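PDB 1XKL: salicylic acid-binding protein 2, which hydrolyses methyl salicylate to salicylic acid and methanol, releasing the active hormone that triggers systemic acquired resistance in tobacco. Local coordinates for residues A100-A106 with K201-C207. Residues are numbered along the deposited sequence; the frame is centred on the assembly and turned at random.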
ATOM      1  N   ALA A 100      28.046  -3.280 -40.619  1.00 21.48           N
ATOM      2  CA  ALA A 100      27.818  -1.859 -40.494  1.00 21.09           C
ATOM      3  C   ALA A 100      27.032  -1.588 -39.230  1.00 19.67           C
ATOM      4  O   ALA A 100      26.340  -2.469 -38.713  1.00 19.69           O
ATOM      5  CB  ALA A 100      27.049  -1.346 -41.702  1.00 22.65           C
ATOM      6  N   ALA A 101      27.147  -0.362 -38.739  1.00 16.65           N
ATOM      7  CA  ALA A 101      26.444   0.059 -37.543  1.00 16.48           C
ATOM      8  C   ALA A 101      25.442   1.121 -37.957  1.00 16.17           C
ATOM      9  O   ALA A 101      25.801   2.121 -38.573  1.00 17.35           O
ATOM     10  CB  ALA A 101      27.437   0.629 -36.525  1.00 15.56           C
ATOM     11  N   VAL A 102      24.180   0.896 -37.623  1.00 15.57           N
ATOM     12  CA  VAL A 102      23.124   1.829 -37.977  1.00 14.56           C
ATOM     13  C   VAL A 102      22.635   2.574 -36.740  1.00 15.00           C
ATOM     14  O   VAL A 102      22.263   1.957 -35.732  1.00 16.06           O
ATOM     15  CB  VAL A 102      21.931   1.081 -38.629  1.00 12.96           C
ATOM     16  CG1 VAL A 102      20.885   2.071 -39.110  1.00 10.97           C
ATOM     17  CG2 VAL A 102      22.435   0.238 -39.791  1.00 13.02           C
ATOM     18  N   PHE A 103      22.646   3.901 -36.824  1.00 13.25           N
ATOM     19  CA  PHE A 103      22.207   4.753 -35.732  1.00 14.31           C
ATOM     20  C   PHE A 103      20.879   5.400 -36.080  1.00 13.64           C
ATOM     21  O   PHE A 103      20.820   6.351 -36.858  1.00 14.48           O
ATOM     22  CB  PHE A 103      23.273   5.828 -35.425  1.00 13.18           C
ATOM     23  CG  PHE A 103      24.595   5.259 -34.964  1.00 11.39           C
ATOM     24  CD1 PHE A 103      25.508   4.749 -35.882  1.00 11.60           C
ATOM     25  CD2 PHE A 103      24.903   5.193 -33.605  1.00 11.37           C
ATOM     26  CE1 PHE A 103      26.705   4.179 -35.451  1.00 10.79           C
ATOM     27  CE2 PHE A 103      26.094   4.626 -33.166  1.00  8.71           C
ATOM     28  CZ  PHE A 103      26.994   4.117 -34.088  1.00  7.61           C
ATOM     29  N   LEU A 104      19.810   4.860 -35.508  1.00 14.73           N
ATOM     30  CA  LEU A 104      18.463   5.366 -35.754  1.00 14.78           C
ATOM     31  C   LEU A 104      18.138   6.427 -34.714  1.00 16.06           C
ATOM     32  O   LEU A 104      17.944   6.106 -33.540  1.00 15.52           O
ATOM     33  CB  LEU A 104      17.451   4.216 -35.657  1.00 14.03           C
ATOM     34  CG  LEU A 104      15.976   4.585 -35.732  1.00 13.15           C
ATOM     35  CD1 LEU A 104      15.642   5.158 -37.118  1.00 14.71           C
ATOM     36  CD2 LEU A 104      15.145   3.328 -35.460  1.00 13.38           C
ATOM     37  N   ALA A 105      18.088   7.685 -35.150  1.00 15.43           N
ATOM     38  CA  ALA A 105      17.800   8.806 -34.268  1.00 15.05           C
ATOM     39  C   ALA A 105      18.467   8.520 -32.924  1.00 15.09           C
ATOM     40  O   ALA A 105      17.858   8.648 -31.868  1.00 15.91           O
ATOM     41  CB  ALA A 105      16.299   8.963 -34.093  1.00 14.05           C
ATOM     42  N   ALA A 106      19.731   8.129 -33.000  1.00 13.36           N
ATOM     43  CA  ALA A 106      20.523   7.769 -31.846  1.00 13.56           C
ATOM     44  C   ALA A 106      21.609   8.770 -31.488  1.00 14.24           C
ATOM     45  O   ALA A 106      21.781   9.814 -32.138  1.00 13.94           O
ATOM     46  CB  ALA A 106      21.172   6.415 -32.097  1.00 13.03           C
ATOM     47  N   LYS A 201      31.823   0.845 -40.417  1.00 18.83           N
ATOM     48  CA  LYS A 201      31.010   1.783 -41.188  1.00 19.37           C
ATOM     49  C   LYS A 201      29.781   2.202 -40.397  1.00 18.50           C
ATOM     50  O   LYS A 201      29.109   1.368 -39.784  1.00 17.57           O
ATOM     51  CB  LYS A 201      30.575   1.169 -42.522  1.00 20.06           C
ATOM     52  CG  LYS A 201      31.738   0.728 -43.387  1.00 25.68           C
ATOM     53  CD  LYS A 201      31.356   0.663 -44.843  1.00 27.33           C
ATOM     54  CE  LYS A 201      32.482   0.059 -45.656  1.00 32.04           C
ATOM     55  NZ  LYS A 201      33.775   0.750 -45.395  1.00 33.98           N
ATOM     56  N   ARG A 202      29.496   3.501 -40.422  1.00 16.94           N
ATOM     57  CA  ARG A 202      28.362   4.061 -39.704  1.00 16.87           C
ATOM     58  C   ARG A 202      27.306   4.645 -40.631  1.00 17.47           C
ATOM     59  O   ARG A 202      27.615   5.427 -41.534  1.00 15.49           O
ATOM     60  CB  ARG A 202      28.816   5.179 -38.759  1.00 16.78           C
ATOM     61  CG  ARG A 202      29.931   4.812 -37.791  1.00 21.01           C
ATOM     62  CD  ARG A 202      30.084   5.876 -36.697  1.00 22.02           C
ATOM     63  NE  ARG A 202      30.662   7.143 -37.158  1.00 21.98           N
ATOM     64  CZ  ARG A 202      31.966   7.410 -37.185  1.00 23.15           C
ATOM     65  NH1 ARG A 202      32.844   6.504 -36.785  1.00 24.12           N
ATOM     66  NH2 ARG A 202      32.392   8.594 -37.595  1.00 22.44           N
ATOM     67  N   VAL A 203      26.055   4.279 -40.377  1.00 14.59           N
ATOM     68  CA  VAL A 203      24.928   4.773 -41.146  1.00 15.10           C
ATOM     69  C   VAL A 203      23.983   5.460 -40.170  1.00 16.28           C
ATOM     70  O   VAL A 203      23.613   4.884 -39.141  1.00 16.66           O
ATOM     71  CB  VAL A 203      24.185   3.600 -41.853  1.00 13.93           C
ATOM     72  CG1 VAL A 203      23.023   4.128 -42.672  1.00 15.97           C
ATOM     73  CG2 VAL A 203      25.153   2.836 -42.741  1.00 13.27           C
ATOM     74  N   TYR A 204      23.604   6.698 -40.466  1.00 16.27           N
ATOM     75  CA  TYR A 204      22.694   7.403 -39.579  1.00 16.25           C
ATOM     76  C   TYR A 204      21.337   7.609 -40.244  1.00 17.08           C
ATOM     77  O   TYR A 204      21.249   8.184 -41.335  1.00 16.81           O
ATOM     78  CB  TYR A 204      23.288   8.759 -39.162  1.00 15.96           C
ATOM     79  CG  TYR A 204      22.644   9.322 -37.916  1.00 15.49           C
ATOM     80  CD1 TYR A 204      21.334   9.792 -37.942  1.00 17.29           C
ATOM     81  CD2 TYR A 204      23.326   9.339 -36.697  1.00 16.35           C
ATOM     82  CE1 TYR A 204      20.717  10.259 -36.789  1.00 18.19           C
ATOM     83  CE2 TYR A 204      22.716   9.809 -35.531  1.00 14.20           C
ATOM     84  CZ  TYR A 204      21.417  10.267 -35.583  1.00 15.00           C
ATOM     85  OH  TYR A 204      20.797  10.748 -34.454  1.00 14.31           O
ATOM     86  N   ILE A 205      20.283   7.109 -39.602  1.00 15.41           N
ATOM     87  CA  ILE A 205      18.935   7.271 -40.133  1.00 14.79           C
ATOM     88  C   ILE A 205      18.285   8.385 -39.343  1.00 15.39           C
ATOM     89  O   ILE A 205      18.059   8.267 -38.135  1.00 14.17           O
ATOM     90  CB  ILE A 205      18.074   5.962 -40.012  1.00 13.91           C
ATOM     91  CG1 ILE A 205      18.747   4.815 -40.759  1.00 15.43           C
ATOM     92  CG2 ILE A 205      16.696   6.190 -40.604  1.00 13.32           C
ATOM     93  CD1 ILE A 205      17.935   3.512 -40.783  1.00 15.02           C
ATOM     94  N   VAL A 206      18.016   9.485 -40.033  1.00 15.99           N
ATOM     95  CA  VAL A 206      17.410  10.663 -39.429  1.00 17.36           C
ATOM     96  C   VAL A 206      15.893  10.609 -39.448  1.00 18.63           C
ATOM     97  O   VAL A 206      15.292  10.251 -40.461  1.00 20.52           O
ATOM     98  CB  VAL A 206      17.822  11.947 -40.186  1.00 17.99           C
ATOM     99  CG1 VAL A 206      17.099  13.148 -39.591  1.00 18.86           C
ATOM    100  CG2 VAL A 206      19.328  12.131 -40.120  1.00 17.42           C
ATOM    101  N   CYS A 207      15.285  10.987 -38.326  1.00 18.29           N
ATOM    102  CA  CYS A 207      13.836  11.025 -38.197  1.00 19.62           C
ATOM    103  C   CYS A 207      13.453  12.502 -38.086  1.00 21.12           C
ATOM    104  O   CYS A 207      13.476  13.093 -37.002  1.00 20.43           O
ATOM    105  CB  CYS A 207      13.395  10.225 -36.962  1.00 18.44           C
ATOM    106  SG  CYS A 207      13.829   8.458 -37.080  1.00 19.80           S
TER
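Two neighbouring parallel strands of the central alpha/beta-hydrolase sheet meet here: the axes of 100-104 and 202-207 approach to 4.6 Å at 20°, and paired CA atoms from Ala-101/Arg-202 to Leu-104/Ile-205 lie 4.7-4.9 Å apart. Lys-201 O opens the pairing by accepting a hydrogen bond from Ala-101 N at 2.8 Å. Arg-202, whose NH2 hydrogen-bonds to Gly-226 O, sets its CD 4.0 Å from Phe-103 CE1, on the sheet face covered by helix 83-93. Val-203 makes two hydrogen bonds, its N donating to Ala-101 O (2.8 Å) and its O accepting from Phe-103 N (2.7 Å, 173° at the hydrogen), the staggered pattern of parallel strands. Tyr-204 packs CD2 against Phe-103 CB at 3.7 Å; strand 100-104 ends in a turn at Ala-105 (phi/psi 37/48°), and Tyr-204 OH donates a 2.7 Å hydrogen bond to Ala-106 O. Ile-205 N donates a hydrogen bond to Phe-103 O at 2.9 Å and Ile-205 O accepts one from Ala-105 N at 3.0 Å, carrying the pairing one residue past strand 100-104; on the face under helix 245-258, Ile-205 CD1 touches Val-102 CG1 at 3.7 Å. Such C-terminal strand ends carry the catalytic loops of this fold, and the Ala-105 side chain indeed touches Asp-210 of the charge relay. Cys-207 SG sits 3.8 Å from Leu-104 CD1 and 3.9 Å from Ala-105 CB.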